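Local atomic coordinates of Lmo0305 protein (Listeria monocytogenes, PDB entry 3PJ0), a protein that is of unknown function but belongs to the beta-eliminating lyase family, in the clan of pyridoxal-phosphate proteins with the aminotransferase fold. Residues A[23-26]-A[27-31]; A[251-254]-A[255-259]. All coordinates share one frame; numbering follows the deposited sequence.

Contact 1. Residues A[23-26]-A[27-31]; sequences RNVG and VLTEA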
loop_
_atom_site.group_PDB
_atom_site.type_symbol
_atom_site.label_atom_id
_atom_site.label_comp_id
_atom_site.label_asym_id
_atom_site.label_seq_id
_atom_site.Cartn_x
_atom_site.Cartn_y
_atom_site.Cartn_z
ATOM N N ARG A 23 -13.849 10.061 9.303
ATOM C CA ARG A 23 -13.119 8.989 8.640
ATOM C C ARG A 23 -13.135 7.835 9.628
ATOM O O ARG A 23 -12.259 7.735 10.478
ATOM C CB ARG A 23 -11.667 9.394 8.308
ATOM C CG ARG A 23 -11.548 10.518 7.306
ATOM C CD ARG A 23 -10.072 10.819 6.919
ATOM N NE ARG A 23 -10.052 11.834 5.876
ATOM C CZ ARG A 23 -10.147 11.567 4.573
ATOM N NH1 ARG A 23 -10.229 10.311 4.145
ATOM N NH2 ARG A 23 -10.145 12.559 3.692
ATOM N N ASN A 24 -14.167 7.013 9.547
ATOM C CA ASN A 24 -14.330 5.883 10.465
ATOM C C ASN A 24 -14.580 4.604 9.717
ATOM O O ASN A 24 -14.702 4.612 8.492
ATOM C CB ASN A 24 -15.460 6.170 11.488
ATOM C CG ASN A 24 -16.811 6.462 10.842
ATOM O OD1 ASN A 24 -17.071 6.080 9.718
ATOM N ND2 ASN A 24 -17.690 7.148 11.584
ATOM N N VAL A 25 -14.659 3.490 10.442
ATOM C CA VAL A 25 -14.843 2.179 9.781
ATOM C C VAL A 25 -16.137 2.065 8.957
ATOM O O VAL A 25 -16.170 1.393 7.917
ATOM C CB VAL A 25 -14.691 1.036 10.816
ATOM C CG1 VAL A 25 -15.137 -0.287 10.269
ATOM C CG2 VAL A 25 -13.236 1.002 11.329
ATOM N N GLY A 26 -17.167 2.774 9.404
ATOM C CA GLY A 26 -18.457 2.894 8.678
ATOM C C GLY A 26 -18.323 3.339 7.225
ATOM O O GLY A 26 -19.166 3.018 6.392
ATOM N N VAL A 27 -17.248 4.056 6.893
ATOM C CA VAL A 27 -17.030 4.473 5.514
ATOM C C VAL A 27 -16.832 3.216 4.642
ATOM O O VAL A 27 -17.356 3.103 3.523
ATOM C CB VAL A 27 -15.817 5.393 5.407
ATOM C CG1 VAL A 27 -15.470 5.699 3.917
ATOM C CG2 VAL A 27 -16.046 6.707 6.228
ATOM N N LEU A 28 -16.089 2.254 5.175
ATOM C CA LEU A 28 -15.834 0.982 4.478
ATOM C C LEU A 28 -17.069 0.073 4.480
ATOM O O LEU A 28 -17.441 -0.498 3.454
ATOM C CB LEU A 28 -14.635 0.261 5.125
ATOM C CG LEU A 28 -14.210 -1.105 4.512
ATOM C CD1 LEU A 28 -14.011 -1.025 2.987
ATOM C CD2 LEU A 28 -12.993 -1.644 5.209
ATOM N N THR A 29 -17.699 -0.093 5.633
ATOM C CA THR A 29 -18.867 -0.990 5.711
ATOM C C THR A 29 -19.982 -0.484 4.769
ATOM O O THR A 29 -20.623 -1.292 4.083
ATOM C CB THR A 29 -19.366 -1.214 7.161
ATOM O OG1 THR A 29 -19.822 0.012 7.708
ATOM C CG2 THR A 29 -18.263 -1.821 8.058
ATOM N N GLU A 30 -20.165 0.833 4.672
ATOM C CA GLU A 30 -21.168 1.377 3.722
ATOM C C GLU A 30 -20.827 0.966 2.284
ATOM O O GLU A 30 -21.709 0.542 1.509
ATOM C CB GLU A 30 -21.345 2.918 3.814
ATOM C CG GLU A 30 -22.331 3.461 2.718
ATOM C CD GLU A 30 -22.535 4.976 2.730
ATOM O OE1 GLU A 30 -22.339 5.601 3.801
ATOM O OE2 GLU A 30 -22.919 5.538 1.670
ATOM N N ALA A 31 -19.545 1.070 1.923
ATOM C CA ALA A 31 -19.118 0.708 0.579
ATOM C C ALA A 31 -19.342 -0.772 0.269
ATOM O O ALA A 31 -19.525 -1.126 -0.898
ATOM C CB ALA A 31 -17.617 1.069 0.354
HETATM O O HOH W 1 -20.841 5.242 6.351
#

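Contact 2. Residues A[251-254]-A[255-259]; sequences YYFE and KRIGK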
loop_
_atom_site.group_PDB
_atom_site.type_symbol
_atom_site.label_atom_id
_atom_site.label_comp_id
_atom_site.label_asym_id
_atom_site.label_seq_id
_atom_site.Cartn_x
_atom_site.Cartn_y
_atom_site.Cartn_z
ATOM N N TYR A 251 -17.052 2.869 -5.133
ATOM C CA TYR A 251 -18.309 3.245 -4.464
ATOM C C TYR A 251 -18.430 4.755 -4.303
ATOM O O TYR A 251 -19.442 5.343 -4.704
ATOM C CB TYR A 251 -18.440 2.549 -3.071
ATOM C CG TYR A 251 -19.664 2.965 -2.324
ATOM C CD1 TYR A 251 -20.921 2.399 -2.629
ATOM C CD2 TYR A 251 -19.605 3.913 -1.300
ATOM C CE1 TYR A 251 -22.057 2.772 -1.951
ATOM C CE2 TYR A 251 -20.737 4.291 -0.637
ATOM C CZ TYR A 251 -21.974 3.715 -0.973
ATOM O OH TYR A 251 -23.127 4.097 -0.325
ATOM N N TYR A 252 -17.422 5.369 -3.675
ATOM C CA TYR A 252 -17.446 6.815 -3.400
ATOM C C TYR A 252 -17.302 7.625 -4.675
ATOM O O TYR A 252 -17.887 8.734 -4.784
ATOM C CB TYR A 252 -16.431 7.192 -2.301
ATOM C CG TYR A 252 -16.923 6.649 -0.990
ATOM C CD1 TYR A 252 -18.052 7.200 -0.404
ATOM C CD2 TYR A 252 -16.351 5.539 -0.384
ATOM C CE1 TYR A 252 -18.546 6.723 0.756
ATOM C CE2 TYR A 252 -16.860 5.030 0.816
ATOM C CZ TYR A 252 -17.983 5.616 1.359
ATOM O OH TYR A 252 -18.581 5.184 2.519
ATOM N N PHE A 253 -16.593 7.075 -5.678
ATOM C CA PHE A 253 -16.555 7.773 -6.983
ATOM C C PHE A 253 -17.987 7.901 -7.547
ATOM O O PHE A 253 -18.430 8.983 -7.954
ATOM C CB PHE A 253 -15.650 7.031 -7.980
ATOM C CG PHE A 253 -15.534 7.702 -9.288
ATOM C CD1 PHE A 253 -14.616 8.698 -9.483
ATOM C CD2 PHE A 253 -16.365 7.354 -10.335
ATOM C CE1 PHE A 253 -14.543 9.380 -10.735
ATOM C CE2 PHE A 253 -16.280 8.013 -11.594
ATOM C CZ PHE A 253 -15.350 9.020 -11.769
ATOM N N GLU A 254 -18.746 6.802 -7.542
ATOM C CA GLU A 254 -20.090 6.857 -8.117
ATOM C C GLU A 254 -21.029 7.697 -7.258
ATOM O O GLU A 254 -21.900 8.402 -7.779
ATOM C CB GLU A 254 -20.649 5.449 -8.372
ATOM C CG GLU A 254 -19.972 4.713 -9.496
ATOM C CD GLU A 254 -20.205 5.373 -10.856
ATOM O OE1 GLU A 254 -21.316 5.879 -11.087
ATOM O OE2 GLU A 254 -19.280 5.373 -11.683
ATOM N N LYS A 255 -20.816 7.658 -5.942
ATOM C CA LYS A 255 -21.629 8.428 -5.021
ATOM C C LYS A 255 -21.402 9.908 -5.145
ATOM O O LYS A 255 -22.351 10.649 -5.059
ATOM C CB LYS A 255 -21.321 8.036 -3.579
ATOM C CG LYS A 255 -22.075 8.834 -2.501
ATOM C CD LYS A 255 -21.586 8.343 -1.122
ATOM C CE LYS A 255 -22.104 9.162 0.012
ATOM N NZ LYS A 255 -23.581 8.962 0.278
ATOM N N ARG A 256 -20.160 10.349 -5.378
ATOM C CA ARG A 256 -19.862 11.782 -5.321
ATOM C C ARG A 256 -19.401 12.491 -6.591
ATOM O O ARG A 256 -19.398 13.716 -6.609
ATOM C CB ARG A 256 -18.865 12.052 -4.204
ATOM C CG ARG A 256 -19.345 11.590 -2.823
ATOM C CD ARG A 256 -18.491 12.146 -1.699
ATOM N NE ARG A 256 -19.010 11.796 -0.375
ATOM C CZ ARG A 256 -18.425 11.001 0.522
ATOM N NH1 ARG A 256 -17.233 10.447 0.306
ATOM N NH2 ARG A 256 -19.031 10.815 1.695
ATOM N N ILE A 257 -19.022 11.755 -7.637
ATOM C CA ILE A 257 -18.552 12.403 -8.866
ATOM C C ILE A 257 -19.603 13.401 -9.416
ATOM O O ILE A 257 -19.251 14.505 -9.885
ATOM C CB ILE A 257 -18.101 11.377 -9.937
ATOM C CG1 ILE A 257 -17.329 12.076 -11.089
ATOM C CG2 ILE A 257 -19.315 10.605 -10.530
ATOM C CD1 ILE A 257 -16.126 12.927 -10.645
ATOM N N GLY A 258 -20.892 13.078 -9.306
ATOM C CA GLY A 258 -21.926 13.971 -9.789
ATOM C C GLY A 258 -22.143 15.234 -8.956
ATOM O O GLY A 258 -22.965 16.095 -9.331
ATOM N N LYS A 259 -21.446 15.341 -7.823
ATOM C CA LYS A 259 -21.546 16.501 -6.934
ATOM C C LYS A 259 -20.447 17.557 -7.111
ATOM O O LYS A 259 -20.427 18.546 -6.369
ATOM C CB LYS A 259 -21.525 16.051 -5.475
ATOM C CG LYS A 259 -22.659 15.113 -5.085
ATOM C CD LYS A 259 -22.709 14.945 -3.574
ATOM C CE LYS A 259 -23.739 13.917 -3.121
ATOM N NZ LYS A 259 -23.628 13.620 -1.655
HETATM O O HOH W 2 -22.656 11.082 -8.151
#

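Contact 1. Residues A[23-26]-A[27-31]
T29 sits one helical turn after V25 and folds its side chain back over V25 and G26. Its CB lies 4.2 Å from V25 O. From there the two branches part. OG1 stands between the backbone N and the carbonyl carbon (chi1 64°), and this brings it to 3.3 Å from G26 CA. That hydroxyl is hydrogen-bonded to D37 of the second subunit. CG2 turns the other way and meets V25 CG1 at 4.1 Å, the two side chains crossing at a slant. This is the first turn of the short helix 25-31, and its backbone bonds follow the helical pattern. T29 N bonds to V25 O, while E30 N binds G26 O at 3.0 Å. Just ahead of them V27 N reaches N24 O at 3.1 Å, three residues back. The same N24 carbonyl lies against the V27 side chain, and V27 CG2 also touches N24 OD1 at 3.7 Å. G26 O has a second, weak partner: a water that also donates to E30 OE1 at 3.0 Å. The extended E30 chain carries its carboxylate back beside G26 O, where this water joins the two, and on to helix 243-256. There E30 OE2 pairs with Y251 OH. V25 packs on L247 of the second subunit, and L28 on Y243 of that subunit.

Contact 2. Residues A[251-254]-A[255-259]
K255 lays its aliphatic chain alongside the Y252 ring, with CD 3.8 Å from Y252 CD1. With CG anti to the backbone N (chi1 177°), the lysine lies beside that ring and crosses Y251 at a slant. Its backbone N donates to Y251 O at 3.0 Å, a regular helical bond. The chain then bends at its last torsion and carries NZ away, toward a long and weak ion pair with E30. R256 comes next and runs side by side with Y252. Its NH1 lies 3.4 Å from Y252 CD1, and the ring and guanidinium planes are only 16° apart. The polar end has other holds: NE forms a salt bridge with D338, and NH1 binds I210 O. These bonds would keep the guanidinium from turning. I257 lies alongside F253. Its CB stands over one face of the F253 ring, 4.1 Å from the centroid and 10° off the normal, a CH-pi contact. CG1 adds to it at 3.7 Å from F253 CZ. At G258 a water takes over: it accepts from G258 N at 2.9 Å and donates to E254 O at 2.8 Å, joining residues four apart. In the conformer given, K259 NZ also pairs with D338. Residues 251-256 belong to helix 243-256, and the chain leads straight into helix 260-275. F253 meets W182 edge-to-face, just beyond strand 173-178, while Y251 and Y252 pack against helix 25-31.

How the contacts relate
Contact 1 and contact 2 lie far apart in sequence, but they touch directly, with centres about 15 Å apart. Two tyrosine hydroxyls join them. Y251 OH lies 2.5 Å from E30 OE2, and Y252 OH lies 2.6 Å from V27 O; both are probable hydrogen bonds. A31 CA rests 3.7 Å from Y251 CG. Helix 25-31 is thus held between helix 243-256 and the second subunit, which does not touch residues 251-259. Both contacts border the chain just after K208, the lysine modified with pyridoxal phosphate. V27 and L28 pack on I213, while the Y252 side chain packs on I210.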